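Local structure of aminopeptidase-like protein (Chaetomium thermophilum, 5JM6) at the interface of chains A and B. The protein is a zinc-dependent aminopeptidase of the M18 family that assembles into dodecamers and belongs to the selective-autophagy Cvt pathway. Coordinates in Å, arbitrary orientation; residue numbers count along the deposited sequence, not the author numbering. Chains: chain A/B, Aminopeptidase-like protein.

Contact 1: the interface of chains A and B. Residues chain A 199-201, 229-231; chain B 294-295, 298-299.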
# COMPACT_ATOMS: atom_id res chain seq x y z
N TRP A 199 0.65 13.29 50.22
CA TRP A 199 -0.49 12.61 49.61
C TRP A 199 -0.49 12.88 48.11
O TRP A 199 0.14 13.85 47.66
CB TRP A 199 -1.80 13.07 50.25
CG TRP A 199 -2.26 14.42 49.80
CD1 TRP A 199 -2.98 14.71 48.68
CD2 TRP A 199 -2.05 15.67 50.48
NE1 TRP A 199 -3.22 16.06 48.61
CE2 TRP A 199 -2.66 16.67 49.70
CE3 TRP A 199 -1.39 16.03 51.66
CZ2 TRP A 199 -2.64 18.01 50.07
CZ3 TRP A 199 -1.38 17.36 52.02
CH2 TRP A 199 -1.99 18.34 51.23
N PRO A 200 -1.15 12.02 47.32
CA PRO A 200 -1.13 12.24 45.86
C PRO A 200 -1.85 13.53 45.45
O PRO A 200 -3.03 13.68 45.73
CB PRO A 200 -1.88 11.01 45.31
CG PRO A 200 -1.87 10.01 46.43
CD PRO A 200 -1.89 10.80 47.69
N VAL A 201 -1.14 14.42 44.77
CA VAL A 201 -1.76 15.64 44.25
C VAL A 201 -2.10 15.61 42.76
O VAL A 201 -2.88 16.44 42.29
CB VAL A 201 -0.87 16.87 44.50
CG1 VAL A 201 -0.70 17.09 46.00
CG2 VAL A 201 0.47 16.69 43.83
N ILE A 229 -4.70 18.16 38.78
CA ILE A 229 -4.43 18.42 40.20
C ILE A 229 -5.61 18.85 41.10
O ILE A 229 -5.43 19.00 42.31
CB ILE A 229 -3.33 19.48 40.33
CG1 ILE A 229 -3.82 20.84 39.82
CG2 ILE A 229 -2.10 19.04 39.55
CD1 ILE A 229 -2.75 21.90 39.79
N GLY A 230 -6.79 19.04 40.53
CA GLY A 230 -7.92 19.51 41.32
C GLY A 230 -9.13 19.89 40.50
O GLY A 230 -9.10 19.83 39.27
N ILE A 231 -10.20 20.29 41.18
CA ILE A 231 -11.45 20.65 40.52
C ILE A 231 -11.79 22.11 40.77
O ILE A 231 -11.60 22.61 41.88
CB ILE A 231 -12.61 19.76 41.01
CG1 ILE A 231 -12.39 18.31 40.58
CG2 ILE A 231 -13.95 20.27 40.48
CD1 ILE A 231 -12.93 17.30 41.56
N GLY B 294 -5.53 14.92 44.92
CA GLY B 294 -5.71 16.26 44.39
C GLY B 294 -5.24 17.27 45.42
O GLY B 294 -5.10 16.93 46.59
N LEU B 295 -4.99 18.50 44.99
CA LEU B 295 -4.41 19.50 45.88
C LEU B 295 -5.27 19.73 47.12
O LEU B 295 -4.75 19.86 48.22
CB LEU B 295 -4.16 20.82 45.14
CG LEU B 295 -2.96 20.85 44.19
CD1 LEU B 295 -2.96 22.14 43.37
CD2 LEU B 295 -1.65 20.70 44.95
N GLU B 298 -10.06 16.63 46.36
CA GLU B 298 -11.36 16.61 45.69
C GLU B 298 -11.58 15.29 44.96
O GLU B 298 -12.70 14.99 44.56
CB GLU B 298 -11.47 17.77 44.71
CG GLU B 298 -11.03 19.11 45.24
CD GLU B 298 -9.73 19.58 44.60
OE1 GLU B 298 -8.75 18.81 44.59
OE2 GLU B 298 -9.70 20.72 44.09
N PHE B 299 -10.52 14.52 44.79
CA PHE B 299 -10.58 13.30 43.99
C PHE B 299 -10.59 12.05 44.86
O PHE B 299 -10.06 12.04 45.96
CB PHE B 299 -9.39 13.21 43.03
CG PHE B 299 -9.35 14.29 42.01
CD1 PHE B 299 -10.41 14.49 41.14
CD2 PHE B 299 -8.24 15.11 41.90
CE1 PHE B 299 -10.37 15.49 40.20
CE2 PHE B 299 -8.20 16.11 40.95
CZ PHE B 299 -9.27 16.30 40.11
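A two-fold symmetric interface between two copies of the protein is sewn together here through backbone groups met by backbone and side chains, and it joins A:Trp199 and the strand A:Ile229 to A:Ile231 to a chain B segment starting at B:Gly294; it helps hold a pair of subunits together within the dodecamer. B:Gly294 lies among A:Trp199, A:Pro200 and A:Val201. Its carbonyl O takes the indole N-H of A:Trp199, NE1 to O 2.9 Å, and lies almost in the plane of the ring, at its edge; the donor in turn is tilted 34° from the carbonyl plane. With no side chain, and with a positive phi, the glycine can also bring its CA against A:Val201 while its N donates to A:Pro200 O at 2.9 Å. A proline lacks an N-H but keeps a good acceptor, which is the part used. The next residue, B:Leu295, gives its N to A:Ile229 O at 2.8 Å, a straight bond. Its two methyl branches then divide the apolar work: CD1 runs alongside A:Ile229 and meets that residue's CD1 at 3.6 Å, whereas CD2 reaches A:Val201 CG1. Further along the chain A strand, the N-H of A:Ile231 goes to the carboxylate of the loop residue B:Glu298, N to OE2 3.0 Å. The donor stands above the carboxylate plane, 73° out of it, and the bend of the glutamate at chi2 (110°) turns the carboxylate back toward the strand. B:Phe299 brings its ring across the same stretch: CE2 is 3.4 Å from A:Gly230 CA, where the absence of a side chain lets the ring come close, and A:Ile231 CD1 stands well off the ring plane beside CE1. That CD1 methyl, the end of the isoleucine's longer arm, also packs on B:Glu298 CB. Bonds to successive backbone groups probably set the register of the chain A strand against chain B and, with the apolar contacts beside them, help keep the subunits paired.

Contact 2: the interface of chains A and B. Residues chain A 151-152, 233, 235-236; chain B 411-414.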
# COMPACT_ATOMS: atom_id res chain seq x y z
N GLU A 151 -12.81 22.35 31.44
CA GLU A 151 -13.96 21.51 31.79
C GLU A 151 -14.05 21.27 33.30
O GLU A 151 -14.43 20.19 33.74
CB GLU A 151 -13.90 20.17 31.05
CG GLU A 151 -13.79 20.26 29.52
CD GLU A 151 -15.12 20.53 28.82
OE1 GLU A 151 -16.12 20.84 29.51
OE2 GLU A 151 -15.16 20.42 27.58
N GLY A 152 -13.68 22.28 34.09
CA GLY A 152 -13.80 22.20 35.53
C GLY A 152 -12.59 21.63 36.25
O GLY A 152 -12.56 21.58 37.48
N ASN A 233 -15.26 24.25 39.62
CA ASN A 233 -16.53 24.33 38.89
C ASN A 233 -17.21 25.70 38.91
O ASN A 233 -18.38 25.81 38.56
CB ASN A 233 -17.49 23.27 39.41
CG ASN A 233 -17.13 21.88 38.93
OD1 ASN A 233 -16.75 21.69 37.77
ND2 ASN A 233 -17.22 20.90 39.82
N ASP A 235 -17.57 28.16 37.27
CA ASP A 235 -18.18 28.72 36.06
C ASP A 235 -19.61 28.22 35.86
O ASP A 235 -20.16 28.32 34.76
CB ASP A 235 -17.33 28.41 34.82
CG ASP A 235 -17.22 26.93 34.55
OD1 ASP A 235 -17.17 26.15 35.53
OD2 ASP A 235 -17.17 26.54 33.37
N LEU A 236 -20.17 27.59 36.88
CA LEU A 236 -21.53 27.08 36.80
C LEU A 236 -22.51 27.86 37.68
O LEU A 236 -23.68 28.02 37.34
CB LEU A 236 -21.56 25.60 37.17
CG LEU A 236 -20.64 24.71 36.33
CD1 LEU A 236 -20.64 23.28 36.86
CD2 LEU A 236 -21.05 24.74 34.86
N ARG B 411 -19.72 17.01 35.26
CA ARG B 411 -18.60 17.45 36.09
C ARG B 411 -18.49 16.62 37.36
O ARG B 411 -19.48 16.05 37.82
CB ARG B 411 -18.75 18.92 36.46
CG ARG B 411 -19.04 19.83 35.28
CD ARG B 411 -17.77 20.19 34.55
NE ARG B 411 -17.41 21.58 34.79
CZ ARG B 411 -17.53 22.55 33.89
NH1 ARG B 411 -18.00 22.27 32.68
NH2 ARG B 411 -17.18 23.79 34.20
N LEU B 412 -17.28 16.52 37.90
CA LEU B 412 -17.10 15.90 39.21
C LEU B 412 -17.57 16.83 40.34
O LEU B 412 -17.51 18.06 40.21
CB LEU B 412 -15.63 15.52 39.42
CG LEU B 412 -15.02 14.60 38.36
CD1 LEU B 412 -13.61 14.19 38.76
CD2 LEU B 412 -15.89 13.37 38.12
N ASN B 413 -18.04 16.23 41.43
CA ASN B 413 -18.52 16.94 42.61
C ASN B 413 -19.65 17.92 42.33
O ASN B 413 -19.65 19.06 42.82
CB ASN B 413 -17.36 17.68 43.30
CG ASN B 413 -16.40 16.73 43.98
OD1 ASN B 413 -16.73 15.57 44.23
ND2 ASN B 413 -15.20 17.21 44.30
N VAL B 414 -20.63 17.48 41.55
CA VAL B 414 -21.82 18.26 41.27
C VAL B 414 -23.07 17.43 41.54
O VAL B 414 -23.95 17.83 42.30
CB VAL B 414 -21.83 18.79 39.82
CG1 VAL B 414 -23.20 19.35 39.48
CG2 VAL B 414 -20.77 19.87 39.66
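B:Arg411 reaches across to A:Asn233 and A:Asp235, using different nitrogens for each. Its NE donates to the amide OD1 of A:Asn233 at 3.1 Å, an acceptor lying near the guanidinium plane, while the amide's other end returns a bond to chain B, ND2 to B:Leu412 O 2.9 Å. An asparagine suits this place because it accepts and donates at once, and the two bonds fix the rotation of its amide. NH2 forms a salt bridge with A:Asp235, 2.7 Å from OD1, though its N-H points elsewhere; the carboxylate and guanidinium are nearly coplanar, 25° apart, yet the hydrogen bond from NH2 to OD2 is weak, which suggests that charge matters more than direction. NH1 meets A:Glu151 OE1 in a looser salt bridge of 4.0 Å, the two flat groups crossing at about a right angle. The guanidinium faces are flanked too: the A:Glu151 to A:Gly152 peptide lies over one, and A:Leu236 CD2 sits toward the rim of the other. An alanine in place of B:Arg411 would probably leave A:Asp235 and A:Glu151 without their cationic partner and open a gap between that peptide and A:Leu236. Bends at chi2 and chi3 (-82° and -108°) bring the guanidinium among these partners, and B:Val414 packs against the asparagine, its CG2 methyl 3.7 Å from A:Asn233 ND2.

Contact 1 and contact 2 are neighbouring patches of one A–B interface, their C-alpha centres about 14 Å apart. On chain A, the strand 228-231 used in contact 1 runs almost directly into the loop that supplies A:Asn233, A:Asp235 and A:Leu236, while A:Glu151 and A:Gly152 come from a separate segment. On chain B the segments are distant in sequence and share no residue, so the fold brings them together. Contact 1 pairs backbone groups with each other, an indole and a carboxylate, beside apolar contacts; contact 2 relies on charge and a side-chain amide. Two-fold symmetry repeats both with the chains exchanged, spreading the pairing over separate patches.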